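Probable host range protein 2-3 (Myxoma virus, PDB 5CZ3) probably supports multiplication of the virus in different cell types, as a member of the C7 family of poxvirus host-range proteins. Local coordinates at residues 31-36 with 61-66; 44-49 with 92-97. All coordinates share one frame; numbering follows the deposited sequence.

Interaction 1 (31-36 with 61-66); sequences DSYGCN and VEAKPI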
loop_
_atom_site.group_PDB
_atom_site.type_symbol
_atom_site.label_atom_id
_atom_site.label_comp_id
_atom_site.label_asym_id
_atom_site.label_seq_id
_atom_site.Cartn_x
_atom_site.Cartn_y
_atom_site.Cartn_z
ATOM N N ASP A 31 6.324 -13.560 -3.877
ATOM C CA ASP A 31 5.666 -13.633 -2.577
ATOM C C ASP A 31 6.122 -12.486 -1.685
ATOM O O ASP A 31 6.819 -12.691 -0.689
ATOM C CB ASP A 31 5.942 -14.975 -1.896
ATOM C CG ASP A 31 5.185 -15.130 -0.587
ATOM O OD1 ASP A 31 4.125 -14.489 -0.435
ATOM O OD2 ASP A 31 5.653 -15.885 0.290
ATOM N N SER A 32 5.724 -11.276 -2.056
ATOM C CA SER A 32 6.086 -10.082 -1.309
ATOM C C SER A 32 5.207 -8.919 -1.737
ATOM O O SER A 32 4.742 -8.867 -2.875
ATOM C CB SER A 32 7.561 -9.734 -1.520
ATOM O OG SER A 32 7.999 -8.768 -0.580
ATOM N N TYR A 33 4.991 -7.981 -0.833
ATOM C CA TYR A 33 4.204 -6.801 -1.109
ATOM C C TYR A 33 4.653 -5.609 -0.295
ATOM O O TYR A 33 5.214 -5.748 0.750
ATOM C CB TYR A 33 2.721 -7.061 -0.924
ATOM C CG TYR A 33 2.366 -8.151 0.034
ATOM C CD1 TYR A 33 2.454 -7.957 1.391
ATOM C CD2 TYR A 33 1.911 -9.367 -0.419
ATOM C CE1 TYR A 33 2.116 -8.943 2.262
ATOM C CE2 TYR A 33 1.570 -10.354 0.446
ATOM C CZ TYR A 33 1.678 -10.134 1.781
ATOM O OH TYR A 33 1.343 -11.111 2.649
ATOM N N GLY A 34 4.400 -4.423 -0.795
ATOM C CA GLY A 34 4.811 -3.203 -0.130
ATOM C C GLY A 34 4.972 -2.073 -1.125
ATOM O O GLY A 34 4.884 -2.285 -2.337
ATOM N N CYS A 35 5.207 -0.868 -0.612
ATOM C CA CYS A 35 5.402 0.300 -1.460
ATOM C C CYS A 35 5.989 1.464 -0.677
ATOM O O CYS A 35 6.070 1.429 0.552
ATOM C CB CYS A 35 4.082 0.730 -2.100
ATOM S SG CYS A 35 2.823 1.250 -0.920
ATOM N N ASN A 36 6.394 2.498 -1.408
ATOM C CA ASN A 36 6.905 3.719 -0.806
ATOM C C ASN A 36 6.039 4.903 -1.200
ATOM O O ASN A 36 5.779 5.126 -2.382
ATOM C CB ASN A 36 8.354 3.955 -1.225
ATOM C CG ASN A 36 9.229 2.746 -0.983
ATOM O OD1 ASN A 36 9.281 2.217 0.128
ATOM N ND2 ASN A 36 9.919 2.293 -2.026
ATOM N N VAL A 61 1.968 -21.021 1.938
ATOM C CA VAL A 61 1.636 -21.749 3.155
ATOM C C VAL A 61 0.921 -20.816 4.125
ATOM O O VAL A 61 0.066 -21.242 4.902
ATOM C CB VAL A 61 2.888 -22.350 3.829
ATOM C CG1 VAL A 61 3.444 -23.491 2.991
ATOM C CG2 VAL A 61 3.950 -21.280 4.049
ATOM N N GLU A 62 1.272 -19.535 4.054
ATOM C CA GLU A 62 0.677 -18.506 4.895
ATOM C C GLU A 62 1.015 -17.125 4.346
ATOM O O GLU A 62 2.030 -16.947 3.672
ATOM C CB GLU A 62 1.161 -18.636 6.341
ATOM C CG GLU A 62 2.672 -18.692 6.486
ATOM C CD GLU A 62 3.116 -18.747 7.934
ATOM O OE1 GLU A 62 2.241 -18.767 8.826
ATOM O OE2 GLU A 62 4.341 -18.770 8.181
ATOM N N ALA A 63 0.160 -16.150 4.634
ATOM C CA ALA A 63 0.385 -14.783 4.181
ATOM C C ALA A 63 1.195 -14.000 5.207
ATOM O O ALA A 63 0.828 -13.932 6.380
ATOM C CB ALA A 63 -0.939 -14.089 3.906
ATOM N N LYS A 64 2.302 -13.414 4.757
ATOM C CA LYS A 64 3.150 -12.594 5.615
ATOM C C LYS A 64 2.377 -11.380 6.123
ATOM O O LYS A 64 1.399 -10.965 5.504
ATOM C CB LYS A 64 4.400 -12.144 4.854
ATOM C CG LYS A 64 5.143 -13.268 4.144
ATOM C CD LYS A 64 6.391 -12.750 3.447
ATOM C CE LYS A 64 6.993 -13.805 2.533
ATOM N NZ LYS A 64 8.157 -13.282 1.763
ATOM N N PRO A 65 2.803 -10.806 7.257
ATOM C CA PRO A 65 2.135 -9.579 7.704
ATOM C C PRO A 65 2.577 -8.373 6.883
ATOM O O PRO A 65 3.620 -8.430 6.231
ATOM C CB PRO A 65 2.585 -9.436 9.166
ATOM C CG PRO A 65 3.271 -10.732 9.516
ATOM C CD PRO A 65 3.798 -11.277 8.232
ATOM N N ILE A 66 1.791 -7.302 6.907
ATOM C CA ILE A 66 2.221 -6.038 6.322
ATOM C C ILE A 66 2.757 -5.133 7.419
ATOM O O ILE A 66 2.077 -4.886 8.415
ATOM C CB ILE A 66 1.081 -5.309 5.585
ATOM C CG1 ILE A 66 0.538 -6.167 4.442
ATOM C CG2 ILE A 66 1.563 -3.964 5.061
ATOM C CD1 ILE A 66 -0.459 -5.449 3.560
HETATM O O HOH W 1 2.549 -13.764 1.638
HETATM O O HOH W 2 4.528 -16.756 2.600
#
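The ring of Tyr33 meets the 61-66 loop along its hydroxyl end: the carbonyl O of Lys64 lies at the ring edge, in its plane, and Pro65 O also sits near that plane. Ile66 CG1 approaches CE1 obliquely at 3.9 Å, the two side chains crossing at about a right angle, while the ring of His9 forms an edge-to-face pair with Tyr33. The contact lies at one end of a beta-sandwich, where the lead-in to strand 34-40 meets the loop that carries the chain from strand 45-54 of one sheet to strand 67-70 of the other. Tyr33 OH donates to Lys64 O at 2.9 Å, from above the carbonyl plane.

Asp31 and Lys64 reach for each other tip to tip. With CG anti to its backbone N (chi1 -176°), Asp31 sends OD2 to 3.3 Å from Lys64 CE, but its salt bridge to NZ is long. Other bonds hold the carboxylate: OD1 takes one from His9 and one from a water that accepts from Lys64 N, and OD2 one from a second water that also donates to Glu62 O. Lys64, extended beyond CG, forms a salt bridge with Asp106 too. Its NZ donates to the backbone O of Asp31 at 2.9 Å, nearly along the C=O axis.

Interaction 2 (44-49 with 92-97); sequences CKYITF and VIYVEE
Tyr94 CB and CD1 push against the ring of Tyr46, with CD1 lodged 3.6 Å above the ring plane and over its centre. This is an edge-to-face pair, the edge of Tyr94 turned to the face of Tyr46, with the planes 53° apart. Different first torsions bring the rings together: CG of Tyr94 is anti to its backbone N, whereas CG of Tyr46 lies beside its own. The neighbouring Val92 straddles two residues, CG1 resting on Tyr46 CD1 at 3.8 Å and CG2 on Thr48 OG1 at 3.6 Å. Beyond the tyrosines, Cys44 CB abuts Tyr94 OH, and its SG, covalently linked to beta-mercaptoethanol, packs on Glu96 CG at 3.5 Å.

Apart from Cys44 and Glu96, which lie just beyond the strand ends, these residues belong to two adjacent antiparallel strands of the beta-sandwich, 45-54 and 87-95. Lys45 with Val95 and Ile47 with Ile93 are hydrogen-bonded pairs, alternating with the non-hydrogen-bonded pairs Tyr46 with Tyr94 and Thr48 with Val92. The bond from Val95 N to Lys45 O is the straightest of the four, with an N-H...O angle of 171°.

The reverse face, bearing Lys45, Ile47, Ile93 and Val95, turns inward. Ile93 CG1, in the crowded position between backbone N and carbonyl carbon, fits against Ile47 CB at 3.8 Å, and its CD1 reaches the rim of the Phe49 ring, 3.6 Å from CE1. Val95 CG2, likewise crowded, nudges Ile47 CD1 at 3.8 Å. Leu39 of the facing sheet touches Ile47, Phe49 and Ile93, while Lys45 NZ hydrogen-bonds to Thr122 OG1 and forms a salt bridge with Asp123.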
loop_
_atom_site.group_PDB
_atom_site.type_symbol
_atom_site.label_atom_id
_atom_site.label_comp_id
_atom_site.label_asym_id
_atom_site.label_seq_id
_atom_site.Cartn_x
_atom_site.Cartn_y
_atom_site.Cartn_z
ATOM N N CYS A 44 -0.869 20.298 9.473
ATOM C CA CYS A 44 -0.893 19.140 10.356
ATOM C C CYS A 44 -2.191 18.368 10.155
ATOM O O CYS A 44 -3.276 18.925 10.313
ATOM C CB CYS A 44 -0.753 19.582 11.812
ATOM S SG CYS A 44 0.832 20.371 12.187
ATOM N N LYS A 45 -2.091 17.091 9.800
ATOM C CA LYS A 45 -3.292 16.313 9.513
ATOM C C LYS A 45 -3.133 14.829 9.814
ATOM O O LYS A 45 -2.025 14.334 10.021
ATOM C CB LYS A 45 -3.695 16.488 8.046
ATOM C CG LYS A 45 -2.695 15.909 7.060
ATOM C CD LYS A 45 -3.101 16.189 5.623
ATOM C CE LYS A 45 -3.246 17.681 5.370
ATOM N NZ LYS A 45 -3.567 17.974 3.946
ATOM N N TYR A 46 -4.262 14.129 9.842
ATOM C CA TYR A 46 -4.270 12.679 9.961
ATOM C C TYR A 46 -4.458 12.054 8.585
ATOM O O TYR A 46 -5.374 12.422 7.851
ATOM C CB TYR A 46 -5.379 12.214 10.908
ATOM C CG TYR A 46 -5.100 12.464 12.373
ATOM C CD1 TYR A 46 -4.409 11.532 13.136
ATOM C CD2 TYR A 46 -5.535 13.626 12.995
ATOM C CE1 TYR A 46 -4.156 11.752 14.477
ATOM C CE2 TYR A 46 -5.286 13.855 14.335
ATOM C CZ TYR A 46 -4.596 12.914 15.072
ATOM O OH TYR A 46 -4.345 13.135 16.407
ATOM N N ILE A 47 -3.588 11.116 8.234
ATOM C CA ILE A 47 -3.699 10.426 6.956
ATOM C C ILE A 47 -4.123 8.978 7.171
ATOM O O ILE A 47 -3.435 8.212 7.844
ATOM C CB ILE A 47 -2.378 10.469 6.173
ATOM C CG1 ILE A 47 -1.952 11.918 5.937
ATOM C CG2 ILE A 47 -2.522 9.743 4.845
ATOM C CD1 ILE A 47 -0.616 12.055 5.252
ATOM N N THR A 48 -5.266 8.614 6.598
ATOM C CA THR A 48 -5.823 7.279 6.770
ATOM C C THR A 48 -5.513 6.387 5.572
ATOM O O THR A 48 -5.837 6.727 4.434
ATOM C CB THR A 48 -7.351 7.330 6.975
ATOM O OG1 THR A 48 -7.665 8.193 8.074
ATOM C CG2 THR A 48 -7.902 5.940 7.257
ATOM N N PHE A 49 -4.876 5.251 5.834
ATOM C CA PHE A 49 -4.609 4.260 4.797
ATOM C C PHE A 49 -5.501 3.039 4.975
ATOM O O PHE A 49 -5.583 2.477 6.065
ATOM C CB PHE A 49 -3.146 3.813 4.815
ATOM C CG PHE A 49 -2.160 4.913 4.549
ATOM C CD1 PHE A 49 -1.714 5.727 5.576
ATOM C CD2 PHE A 49 -1.658 5.115 3.274
ATOM C CE1 PHE A 49 -0.800 6.731 5.334
ATOM C CE2 PHE A 49 -0.744 6.118 3.026
ATOM C CZ PHE A 49 -0.314 6.927 4.057
ATOM N N VAL A 92 -3.699 4.752 10.593
ATOM C CA VAL A 92 -3.816 6.201 10.613
ATOM C C VAL A 92 -2.550 6.810 11.200
ATOM O O VAL A 92 -2.147 6.472 12.312
ATOM C CB VAL A 92 -5.041 6.662 11.425
ATOM C CG1 VAL A 92 -5.050 8.176 11.565
ATOM C CG2 VAL A 92 -6.329 6.170 10.771
ATOM N N ILE A 93 -1.916 7.694 10.440
ATOM C CA ILE A 93 -0.717 8.373 10.907
ATOM C C ILE A 93 -0.990 9.854 11.105
ATOM O O ILE A 93 -1.898 10.417 10.495
ATOM C CB ILE A 93 0.456 8.205 9.926
ATOM C CG1 ILE A 93 0.101 8.805 8.565
ATOM C CG2 ILE A 93 0.823 6.738 9.784
ATOM C CD1 ILE A 93 1.235 8.767 7.565
ATOM N N TYR A 94 -0.200 10.481 11.969
ATOM C CA TYR A 94 -0.294 11.915 12.178
ATOM C C TYR A 94 0.987 12.594 11.716
ATOM O O TYR A 94 2.072 12.280 12.203
ATOM C CB TYR A 94 -0.564 12.233 13.647
ATOM C CG TYR A 94 -0.513 13.710 13.954
ATOM C CD1 TYR A 94 -1.599 14.532 13.685
ATOM C CD2 TYR A 94 0.624 14.284 14.505
ATOM C CE1 TYR A 94 -1.554 15.885 13.959
ATOM C CE2 TYR A 94 0.677 15.632 14.782
ATOM C CZ TYR A 94 -0.413 16.429 14.508
ATOM O OH TYR A 94 -0.366 17.775 14.783
ATOM N N VAL A 95 0.857 13.525 10.777
ATOM C CA VAL A 95 2.018 14.222 10.238
ATOM C C VAL A 95 1.899 15.732 10.408
ATOM O O VAL A 95 0.803 16.290 10.378
ATOM C CB VAL A 95 2.226 13.898 8.746
ATOM C CG1 VAL A 95 2.667 12.450 8.575
ATOM C CG2 VAL A 95 0.956 14.176 7.955
ATOM N N GLU A 96 3.043 16.384 10.595
ATOM C CA GLU A 96 3.092 17.832 10.751
ATOM C C GLU A 96 3.838 18.458 9.581
ATOM O O GLU A 96 3.701 19.649 9.305
ATOM C CB GLU A 96 3.759 18.208 12.076
ATOM C CG GLU A 96 2.944 17.828 13.300
ATOM C CD GLU A 96 3.606 18.228 14.603
ATOM O OE1 GLU A 96 4.851 18.190 14.681
ATOM O OE2 GLU A 96 2.875 18.587 15.549
ATOM N N GLU A 97 4.629 17.635 8.899
ATOM C CA GLU A 97 5.379 18.062 7.725
ATOM C C GLU A 97 5.476 16.910 6.728
ATOM O O GLU A 97 4.851 15.868 6.923
ATOM C CB GLU A 97 6.772 18.552 8.124
ATOM C CG GLU A 97 7.558 17.564 8.971
ATOM C CD GLU A 97 8.893 18.120 9.425
ATOM O OE2 GLU A 97 9.615 17.412 10.158
#

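In the fold
The contacts lie on opposite sides of the chain's centre, their own centres 23 Å apart, yet their nearest atoms come within about 7 Å without touching. Interaction 2 joins two strands of the antiparallel sheet; interaction 1 ties the start of strand 34-40, in the mixed sheet, to the loop that connects one sheet to the other. Strands 34-40 and 45-54 follow each other in the chain and so link 31-36 to 44-49. Across the sandwich, Phe49 packs on Ile37 and Leu39, while farther along strand 45-54 Leu53 touches both Tyr33 and Ile66. The beta-mercaptoethanol on Cys44, probably from the crystallisation liquor, sits at interaction 2.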